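Glycine betaine, L-proline ABC transporter, glycine/betaine/L-proline-binding protein (ProX) (Borrelia burgdorferi, PDB 3TMG) binds glycine betaine and probably serves as the substrate-binding component of an ABC transporter for betaine and related solutes. Local coordinates at residues A[129-132]-A[133-136]; A[158-161]-A[162-166]; A[179-182]-A[183-187]; A[239-242]-A[243-247]. One frame throughout, in Å; residues are numbered along the deposited sequence.

Contact 1 of 4, residues A[129-132]-A[133-136]. With BET (trimethyl glycine), chain E.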
loop_
_atom_site.group_PDB
_atom_site.type_symbol
_atom_site.label_atom_id
_atom_site.label_comp_id
_atom_site.label_asym_id
_atom_site.label_seq_id
_atom_site.Cartn_x
_atom_site.Cartn_y
_atom_site.Cartn_z
ATOM N N GLY A 129 -12.914 7.910 -4.314
ATOM C CA GLY A 129 -11.713 7.601 -3.491
ATOM C C GLY A 129 -11.710 6.197 -2.913
ATOM O O GLY A 129 -12.479 5.349 -3.344
ATOM N N ILE A 130 -10.845 5.956 -1.939
ATOM C CA ILE A 130 -10.692 4.626 -1.325
ATOM C C ILE A 130 -11.177 4.693 0.148
ATOM O O ILE A 130 -12.036 5.529 0.455
ATOM C CB ILE A 130 -9.249 4.069 -1.489
ATOM C CG1 ILE A 130 -8.216 4.996 -0.807
ATOM C CG2 ILE A 130 -8.883 3.885 -2.969
ATOM C CD1 ILE A 130 -6.818 4.394 -0.700
ATOM N N ASP A 131 -10.664 3.828 1.029
ATOM C CA ASP A 131 -11.087 3.775 2.426
ATOM C C ASP A 131 -10.870 5.102 3.179
ATOM O O ASP A 131 -9.770 5.696 3.095
ATOM C CB ASP A 131 -10.485 2.547 3.180
ATOM C CG ASP A 131 -8.940 2.328 2.930
ATOM O OD1 ASP A 131 -8.515 2.233 1.778
ATOM O OD2 ASP A 131 -8.164 2.206 3.906
ATOM N N ALA A 132 -11.896 5.545 3.910
ATOM C CA ALA A 132 -11.753 6.691 4.819
ATOM C C ALA A 132 -10.510 6.447 5.690
ATOM O O ALA A 132 -10.270 5.349 6.176
ATOM C CB ALA A 132 -13.006 6.880 5.690
ATOM N N GLY A 133 -9.690 7.459 5.878
ATOM C CA GLY A 133 -8.599 7.294 6.831
ATOM C C GLY A 133 -7.318 6.733 6.240
ATOM O O GLY A 133 -6.272 6.817 6.872
ATOM N N ALA A 134 -7.367 6.175 5.022
ATOM C CA ALA A 134 -6.152 5.758 4.349
ATOM C C ALA A 134 -5.280 6.996 4.160
ATOM O O ALA A 134 -5.788 8.068 3.884
ATOM C CB ALA A 134 -6.468 5.122 2.964
ATOM N N GLY A 135 -3.967 6.845 4.269
ATOM C CA GLY A 135 -3.091 7.996 4.082
ATOM C C GLY A 135 -3.367 8.693 2.755
ATOM O O GLY A 135 -3.537 9.919 2.698
ATOM N N THR A 136 -3.445 7.908 1.690
ATOM C CA THR A 136 -3.691 8.493 0.379
ATOM C C THR A 136 -5.026 9.280 0.344
ATOM O O THR A 136 -5.132 10.336 -0.284
ATOM C CB THR A 136 -3.643 7.433 -0.729
ATOM O OG1 THR A 136 -2.280 6.995 -0.876
ATOM C CG2 THR A 136 -4.075 8.060 -2.073
HETATM N N BET E . -2.004 2.980 -0.470
HETATM C CA BET E . -1.352 3.123 0.843
HETATM C C BET E . -1.537 4.576 1.304
HETATM O O BET E . -2.604 5.054 1.774
HETATM O OXT BET E . -0.562 5.281 1.146
HETATM C C1 BET E . -1.752 1.654 -1.058
HETATM C C2 BET E . -1.490 3.973 -1.405
HETATM C C3 BET E . -3.458 3.186 -0.319
#

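Contact 2 of 4, residues A[158-161]-A[162-166]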
loop_
_atom_site.group_PDB
_atom_site.type_symbol
_atom_site.label_atom_id
_atom_site.label_comp_id
_atom_site.label_asym_id
_atom_site.label_seq_id
_atom_site.Cartn_x
_atom_site.Cartn_y
_atom_site.Cartn_z
ATOM N N SER A 158 -14.745 4.957 -0.288
ATOM C CA SER A 158 -15.285 3.624 -0.491
ATOM C C SER A 158 -14.198 2.625 -0.137
ATOM O O SER A 158 -13.953 2.384 1.050
ATOM C CB SER A 158 -15.857 3.431 -1.919
ATOM O OG SER A 158 -14.871 3.517 -2.947
ATOM N N SER A 159 -13.526 2.069 -1.149
ATOM C CA SER A 159 -12.438 1.101 -0.928
ATOM C C SER A 159 -11.650 0.977 -2.222
ATOM O O SER A 159 -12.125 1.434 -3.258
ATOM C CB SER A 159 -13.034 -0.271 -0.544
ATOM O OG SER A 159 -13.845 -0.780 -1.610
ATOM N N GLU A 160 -10.469 0.370 -2.161
ATOM C CA GLU A 160 -9.678 0.104 -3.349
ATOM C C GLU A 160 -10.530 -0.675 -4.394
ATOM O O GLU A 160 -10.485 -0.337 -5.555
ATOM C CB GLU A 160 -8.387 -0.664 -3.044
ATOM C CG GLU A 160 -7.472 -0.777 -4.283
ATOM C CD GLU A 160 -6.291 -1.750 -4.144
ATOM O OE1 GLU A 160 -6.152 -2.362 -3.083
ATOM O OE2 GLU A 160 -5.498 -1.934 -5.109
ATOM N N SER A 161 -11.286 -1.691 -3.951
ATOM C CA SER A 161 -12.083 -2.518 -4.868
ATOM C C SER A 161 -13.194 -1.724 -5.584
ATOM O O SER A 161 -13.369 -1.844 -6.812
ATOM C CB SER A 161 -12.672 -3.724 -4.128
ATOM O OG SER A 161 -11.635 -4.652 -3.879
ATOM N N VAL A 162 -13.923 -0.907 -4.833
ATOM C CA VAL A 162 -15.002 -0.096 -5.396
ATOM C C VAL A 162 -14.408 0.961 -6.331
ATOM O O VAL A 162 -14.925 1.161 -7.447
ATOM C CB VAL A 162 -15.853 0.596 -4.299
ATOM C CG1 VAL A 162 -16.734 1.651 -4.902
ATOM C CG2 VAL A 162 -16.665 -0.436 -3.542
ATOM N N MET A 163 -13.325 1.633 -5.883
ATOM C CA MET A 163 -12.639 2.643 -6.728
ATOM C C MET A 163 -12.215 2.016 -8.074
ATOM O O MET A 163 -12.511 2.553 -9.136
ATOM C CB MET A 163 -11.429 3.278 -5.989
ATOM C CG MET A 163 -10.598 4.257 -6.831
ATOM S SD MET A 163 -9.374 3.498 -7.935
ATOM C CE MET A 163 -8.162 3.049 -6.682
ATOM N N LEU A 164 -11.565 0.865 -8.023
ATOM C CA LEU A 164 -11.136 0.179 -9.266
ATOM C C LEU A 164 -12.272 -0.333 -10.159
ATOM O O LEU A 164 -12.181 -0.246 -11.377
ATOM C CB LEU A 164 -10.175 -0.952 -8.968
ATOM C CG LEU A 164 -8.833 -0.532 -8.342
ATOM C CD1 LEU A 164 -8.210 -1.790 -7.765
ATOM C CD2 LEU A 164 -7.980 0.102 -9.443
ATOM N N ALA A 165 -13.328 -0.870 -9.553
ATOM C CA ALA A 165 -14.536 -1.216 -10.311
ATOM C C ALA A 165 -15.162 0.024 -10.974
ATOM O O ALA A 165 -15.566 -0.041 -12.135
ATOM C CB ALA A 165 -15.547 -1.971 -9.426
ATOM N N SER A 166 -15.216 1.161 -10.276
ATOM C CA SER A 166 -15.712 2.390 -10.904
ATOM C C SER A 166 -14.825 2.885 -12.063
ATOM O O SER A 166 -15.323 3.331 -13.090
ATOM C CB SER A 166 -15.862 3.518 -9.888
ATOM O OG SER A 166 -16.516 3.071 -8.724
#

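Contact 3 of 4, residues A[179-182]-A[183-187]. With BET (trimethyl glycine), chain E.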
loop_
_atom_site.group_PDB
_atom_site.type_symbol
_atom_site.label_atom_id
_atom_site.label_comp_id
_atom_site.label_asym_id
_atom_site.label_seq_id
_atom_site.Cartn_x
_atom_site.Cartn_y
_atom_site.Cartn_z
ATOM N N VAL A 179 -9.860 9.624 -9.834
ATOM C CA VAL A 179 -9.618 8.741 -8.665
ATOM C C VAL A 179 -8.229 9.041 -8.074
ATOM O O VAL A 179 -7.363 9.523 -8.814
ATOM C CB VAL A 179 -9.669 7.231 -9.056
ATOM C CG1 VAL A 179 -11.075 6.804 -9.547
ATOM C CG2 VAL A 179 -8.560 6.856 -10.043
ATOM N N PRO A 180 -8.019 8.760 -6.769
ATOM C CA PRO A 180 -6.666 8.775 -6.296
ATOM C C PRO A 180 -6.129 7.356 -6.610
ATOM O O PRO A 180 -6.858 6.364 -6.431
ATOM C CB PRO A 180 -6.817 9.041 -4.791
ATOM C CG PRO A 180 -8.162 8.469 -4.438
ATOM C CD PRO A 180 -9.012 8.578 -5.674
ATOM N N LEU A 181 -4.969 7.278 -7.232
ATOM C CA LEU A 181 -4.343 5.974 -7.513
ATOM C C LEU A 181 -2.856 6.103 -7.169
ATOM O O LEU A 181 -2.400 7.148 -6.715
ATOM C CB LEU A 181 -4.558 5.489 -8.957
ATOM C CG LEU A 181 -5.442 4.233 -9.049
ATOM C CD1 LEU A 181 -5.805 3.886 -10.487
ATOM C CD2 LEU A 181 -4.775 3.025 -8.370
ATOM N N TRP A 182 -2.104 5.027 -7.351
ATOM C CA TRP A 182 -0.745 5.016 -6.878
ATOM C C TRP A 182 -0.029 3.985 -7.666
ATOM O O TRP A 182 -0.673 3.129 -8.340
ATOM C CB TRP A 182 -0.679 4.708 -5.358
ATOM C CG TRP A 182 -1.384 3.411 -4.985
ATOM C CD1 TRP A 182 -0.874 2.104 -4.972
ATOM C CD2 TRP A 182 -2.787 3.289 -4.636
ATOM N NE1 TRP A 182 -1.852 1.200 -4.589
ATOM C CE2 TRP A 182 -3.037 1.858 -4.403
ATOM C CE3 TRP A 182 -3.833 4.213 -4.470
ATOM C CZ2 TRP A 182 -4.287 1.387 -4.016
ATOM C CZ3 TRP A 182 -5.097 3.729 -4.100
ATOM C CH2 TRP A 182 -5.319 2.349 -3.868
ATOM N N LYS A 183 1.304 4.077 -7.625
ATOM C CA LYS A 183 2.160 2.999 -8.090
ATOM C C LYS A 183 2.945 2.517 -6.882
ATOM O O LYS A 183 3.319 3.317 -6.006
ATOM C CB LYS A 183 3.119 3.445 -9.233
ATOM C CG LYS A 183 2.413 3.879 -10.498
ATOM C CD LYS A 183 3.414 4.285 -11.597
ATOM C CE LYS A 183 2.748 4.328 -12.983
ATOM N NZ LYS A 183 3.639 5.039 -13.967
ATOM N N PRO A 184 3.227 1.203 -6.823
ATOM C CA PRO A 184 3.022 0.184 -7.845
ATOM C C PRO A 184 1.571 -0.282 -7.906
ATOM O O PRO A 184 0.968 -0.546 -6.867
ATOM C CB PRO A 184 3.924 -0.988 -7.375
ATOM C CG PRO A 184 3.969 -0.818 -5.870
ATOM C CD PRO A 184 3.921 0.695 -5.633
ATOM N N HIS A 185 1.015 -0.387 -9.112
ATOM C CA HIS A 185 -0.331 -0.942 -9.256
ATOM C C HIS A 185 -0.473 -1.457 -10.666
ATOM O O HIS A 185 -0.013 -0.790 -11.626
ATOM C CB HIS A 185 -1.422 0.102 -8.926
ATOM C CG HIS A 185 -2.753 -0.517 -8.534
ATOM N ND1 HIS A 185 -3.544 -1.129 -9.428
ATOM C CD2 HIS A 185 -3.374 -0.673 -7.298
ATOM C CE1 HIS A 185 -4.673 -1.595 -8.819
ATOM N NE2 HIS A 185 -4.580 -1.317 -7.520
ATOM N N TRP A 186 -1.075 -2.629 -10.819
ATOM C CA TRP A 186 -1.336 -3.178 -12.191
ATOM C C TRP A 186 -2.348 -2.355 -12.994
ATOM O O TRP A 186 -2.439 -2.496 -14.228
ATOM C CB TRP A 186 -1.765 -4.666 -12.105
ATOM C CG TRP A 186 -2.909 -4.833 -11.140
ATOM C CD1 TRP A 186 -2.856 -5.249 -9.802
ATOM C CD2 TRP A 186 -4.308 -4.463 -11.366
ATOM N NE1 TRP A 186 -4.100 -5.161 -9.207
ATOM C CE2 TRP A 186 -5.020 -4.733 -10.110
ATOM C CE3 TRP A 186 -5.028 -3.978 -12.460
ATOM C CZ2 TRP A 186 -6.371 -4.544 -9.987
ATOM C CZ3 TRP A 186 -6.389 -3.752 -12.302
ATOM C CH2 TRP A 186 -7.047 -4.037 -11.088
ATOM N N ALA A 187 -3.091 -1.448 -12.340
ATOM C CA ALA A 187 -4.061 -0.607 -13.083
ATOM C C ALA A 187 -3.387 0.193 -14.211
ATOM O O ALA A 187 -4.004 0.422 -15.253
ATOM C CB ALA A 187 -4.806 0.346 -12.146
HETATM N N BET E . -2.004 2.980 -0.470
HETATM C CA BET E . -1.352 3.123 0.843
HETATM C C BET E . -1.537 4.576 1.304
HETATM O O BET E . -2.604 5.054 1.774
HETATM O OXT BET E . -0.562 5.281 1.146
HETATM C C1 BET E . -1.752 1.654 -1.058
HETATM C C2 BET E . -1.490 3.973 -1.405
HETATM C C3 BET E . -3.458 3.186 -0.319
#

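Contact 4 of 4, residues A[239-242]-A[243-247]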
loop_
_atom_site.group_PDB
_atom_site.type_symbol
_atom_site.label_atom_id
_atom_site.label_comp_id
_atom_site.label_asym_id
_atom_site.label_seq_id
_atom_site.Cartn_x
_atom_site.Cartn_y
_atom_site.Cartn_z
ATOM N N LEU A 239 4.367 -6.745 -8.677
ATOM C CA LEU A 239 3.308 -6.496 -9.679
ATOM C C LEU A 239 2.639 -7.768 -10.198
ATOM O O LEU A 239 1.415 -7.816 -10.218
ATOM C CB LEU A 239 3.742 -5.551 -10.845
ATOM C CG LEU A 239 3.900 -4.063 -10.411
ATOM C CD1 LEU A 239 4.617 -3.252 -11.468
ATOM C CD2 LEU A 239 2.518 -3.436 -10.135
ATOM N N PRO A 240 3.416 -8.806 -10.580
ATOM C CA PRO A 240 2.744 -10.020 -11.009
ATOM C C PRO A 240 1.854 -10.623 -9.913
ATOM O O PRO A 240 0.786 -11.207 -10.216
ATOM C CB PRO A 240 3.915 -10.966 -11.259
ATOM C CG PRO A 240 4.945 -10.045 -11.869
ATOM C CD PRO A 240 4.859 -8.854 -10.928
ATOM N N LEU A 241 2.320 -10.518 -8.667
ATOM C CA LEU A 241 1.578 -11.087 -7.555
ATOM C C LEU A 241 0.290 -10.311 -7.294
ATOM O O LEU A 241 -0.768 -10.940 -7.078
ATOM C CB LEU A 241 2.440 -11.206 -6.303
ATOM C CG LEU A 241 1.766 -11.808 -5.056
ATOM C CD1 LEU A 241 1.166 -13.207 -5.365
ATOM C CD2 LEU A 241 2.753 -11.906 -3.894
ATOM N N MET A 242 0.370 -8.968 -7.271
ATOM C CA MET A 242 -0.840 -8.129 -7.075
ATOM C C MET A 242 -1.851 -8.432 -8.211
ATOM O O MET A 242 -3.059 -8.630 -7.970
ATOM C CB MET A 242 -0.467 -6.636 -7.087
ATOM C CG MET A 242 0.385 -6.145 -5.901
ATOM S SD MET A 242 0.735 -4.372 -6.178
ATOM C CE MET A 242 -0.945 -3.774 -6.545
ATOM N N ASP A 243 -1.329 -8.529 -9.442
ATOM C CA ASP A 243 -2.179 -8.786 -10.623
ATOM C C ASP A 243 -2.883 -10.169 -10.523
ATOM O O ASP A 243 -4.110 -10.304 -10.740
ATOM C CB ASP A 243 -1.351 -8.672 -11.907
ATOM C CG ASP A 243 -2.188 -8.899 -13.145
ATOM O OD1 ASP A 243 -3.071 -8.048 -13.439
ATOM O OD2 ASP A 243 -1.988 -9.923 -13.797
ATOM N N LYS A 244 -2.104 -11.180 -10.154
ATOM C CA LYS A 244 -2.593 -12.573 -10.029
ATOM C C LYS A 244 -3.681 -12.647 -8.946
ATOM O O LYS A 244 -4.713 -13.300 -9.168
ATOM C CB LYS A 244 -1.426 -13.530 -9.725
ATOM C CG LYS A 244 -1.770 -15.014 -9.532
ATOM C CD LYS A 244 -0.479 -15.858 -9.486
ATOM C CE LYS A 244 -0.657 -17.288 -8.941
ATOM N NZ LYS A 244 -1.644 -18.082 -9.709
ATOM N N ASN A 245 -3.423 -12.020 -7.791
ATOM C CA ASN A 245 -4.395 -11.938 -6.675
ATOM C C ASN A 245 -5.702 -11.256 -7.081
ATOM O O ASN A 245 -6.785 -11.762 -6.761
ATOM C CB ASN A 245 -3.824 -11.200 -5.447
ATOM C CG ASN A 245 -2.852 -12.047 -4.662
ATOM O OD1 ASN A 245 -2.801 -13.242 -4.861
ATOM N ND2 ASN A 245 -2.056 -11.419 -3.770
ATOM N N ASP A 246 -5.586 -10.159 -7.851
ATOM C CA ASP A 246 -6.775 -9.515 -8.408
ATOM C C ASP A 246 -7.573 -10.479 -9.317
ATOM O O ASP A 246 -8.819 -10.517 -9.293
ATOM C CB ASP A 246 -6.424 -8.227 -9.189
ATOM C CG ASP A 246 -7.635 -7.651 -9.900
ATOM O OD1 ASP A 246 -8.406 -6.979 -9.199
ATOM O OD2 ASP A 246 -7.846 -7.865 -11.118
ATOM N N LYS A 247 -6.879 -11.265 -10.124
ATOM C CA LYS A 247 -7.565 -12.178 -11.045
ATOM C C LYS A 247 -8.041 -13.447 -10.343
ATOM O O LYS A 247 -8.835 -14.194 -10.904
ATOM C CB LYS A 247 -6.633 -12.571 -12.205
ATOM C CG LYS A 247 -6.218 -11.390 -13.066
ATOM C CD LYS A 247 -5.183 -11.803 -14.126
ATOM C CE LYS A 247 -5.062 -10.695 -15.152
ATOM N NZ LYS A 247 -3.731 -10.757 -15.838
#

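Contact 1 of 4, residues A[129-132]-A[133-136]
Ala-134 closes a type II beta turn on Asp-131, with Ala-132 and Gly-133 at the two corners. The amide Ala-134 N reaches Asp-131 O at 3.1 Å in a bond that is nearly straight at the hydrogen (163°), although the donor stands well above the carbonyl plane. Gly-133 takes the second corner with phi at 89°, a shape in which any CB would press on the carbonyl oxygen of Ala-132, so glycine suits it; its own carbonyl oxygen is held by the hydroxyl of Tyr-80. The methyl of Ala-134 turns back toward the first half of the turn, where Ile-130 CD1 packs on Ala-134 CB at 3.8 Å. With Ile-130 CG1 set between the backbone N and the carbonyl carbon (chi1 61°) and the chain extended beyond it, CD1 also reaches methyl C3 of the bound trimethyl glycine at 3.6 Å.

Ala-134 is also the N-cap of the following helix, whose first turn receives the ligand's carboxylate: Thr-136 N donates to BET O at 3.0 Å, and the helix end would be expected to stabilise that negative charge. Thr-136 OG1, itself paired with Gln-100 OE1, lies 3.2 Å from BET OXT. The turn thus joins strand 126-128 to helix 135-146, beside strand 154-156 and against Pro-180 and Trp-182 of strand 179-183.

Contact 2 of 4, residues A[158-161]-A[162-166]
Ser-159 caps the helix that Val-162 continues: Val-162 N donates to Ser-159 OG over 3.2 Å, and one turn of backbone follows at once with Met-163 N on Ser-159 O at 2.9 Å. Ser-158 leans on the same valine, its OG 3.3 Å from Val-162 CG1, while that hydroxyl also pairs with the carbonyl oxygen of Gly-129.

Glu-160 runs along Leu-164. Its CB leaves the backbone pointing away from residues 162-166, yet CG, placed anti to the backbone N (chi1 -173°), extends beside Leu-164, and the two side chains run next to each other in the same direction. Glu-160 CG meets Leu-164 CD1 at 3.7 Å, CD continues past the same methyl, and OE2 remains 3.8 Å from Leu-164 CD1, so one leucine methyl follows the glutamate from CG to OE2. At the tip each oxygen has its own partner, OE1 the backbone N of Gly-26 and OE2 the imidazole NE2 of His-185, which together should fix the rotation of the group.

Further along, Val-162 O accepts from both Ser-166 N and Ser-166 OG, the latter at 2.8 Å. The whole is a serine N-cap opening helix 160-172, with the first helical residue sending its carboxylate toward the edge of the betaine site.

Contact 3 of 4, residues A[179-182]-A[183-187]
A cis peptide bond precedes Pro-184 where the chain leaves strand 179-183, and His-185 then lies back against Trp-182, in a buried corner behind the aromatic pocket typical of betaine-binding proteins. The two rings form an offset edge-to-face pair, the imidazole edge turned toward the indole face, with planes at 81°. His-185 CG is anti to the backbone N (chi1 -158°), which swings the ring to the indole and puts CD2 3.6 Å from Trp-182 NE1. One face of the indole carries the ligand: methyl C2 of trimethyl glycine sits 3.5 Å from Trp-182 CD2, and Trp-25 and Trp-72 also belong to this pocket. Toward the opposite face comes Leu-181 CD2, offset to the rim.

Leu-181 CD2 also lies over a face of the imidazole in a CH-pi contact, 4.2 Å from the centroid of the His-185 ring, while Leu-181 CD1 packs on Ala-187 CB at 4.0 Å. Trp-182 O is less well served: it is buried with no polar partner in the model, and His-185 CB presses within 3.2 Å of it. With NE2 already held by Glu-160, the histidine is gripped at its other nitrogen too: Ala-187 N donates to His-185 ND1 at 3.0 Å, almost exactly in the ring plane.

Contact 4 of 4, residues A[239-242]-A[243-247]
Leu-241 and Asn-245, one helical turn apart, make a close-packed side of this stretch of helix 235-247. Leu-241 CG is anti to the backbone N (chi1 -179°), and its CD1 approaches the outer end of the amide at a slant, 4.0 Å from Asn-245 OD1 and ND2 alike. Leu-241 O lies over the amide face, 3.4 Å from Asn-245 CG, while OD1 takes a hydrogen bond from Asn-255 ND2. Leu-241 also packs against Ala-30 and Val-34 of helix 26-41, and the buried Met-242 lies against Trp-186.

The exposed side belongs to Pro-240 and Lys-247. Pro-240, whose nitrogen cannot bond to the preceding turn, kinks the helix, yet its carbonyl still accepts: Lys-244 N lies 2.9 Å from Pro-240 O. Here the side chains are charged. Lys-247 NZ bridges to Asp-243 OD2 at 2.8 Å, using the syn lone pair, and Lys-244 pairs with Glu-248. On the Trp-186 face, Asp-243 OD1 and Asp-246 OD2 both turn to Arg-190, one to each of its terminal nitrogens. With cations on both its oxygens, Asp-243 is probably kept ionised, and the helix is joined to the loop and short helix around Trp-186 by charge as well as by packing.

All four contacts are local and follow one another in series, so none nests in or crosses another. The chain first makes the turn of contact 1, which carries strand 126-128 into helix 135-146; contact 2 then opens helix 160-172 beside it, linked by the backbone bond Ile-130 O to Ser-158 N. Contact 3 follows at the end of strand 179-183 and packs on both, with Gly-129 and Thr-136 against Pro-180, and Met-163 against the same strand. Contacts 1 and 3 share the ligand. Contact 4 comes much later, on helix 235-247; it touches contact 3 alone, where Trp-186 lies against Met-242 and Asp-246, and stays about 12 Å from contact 1 at the nearest atoms.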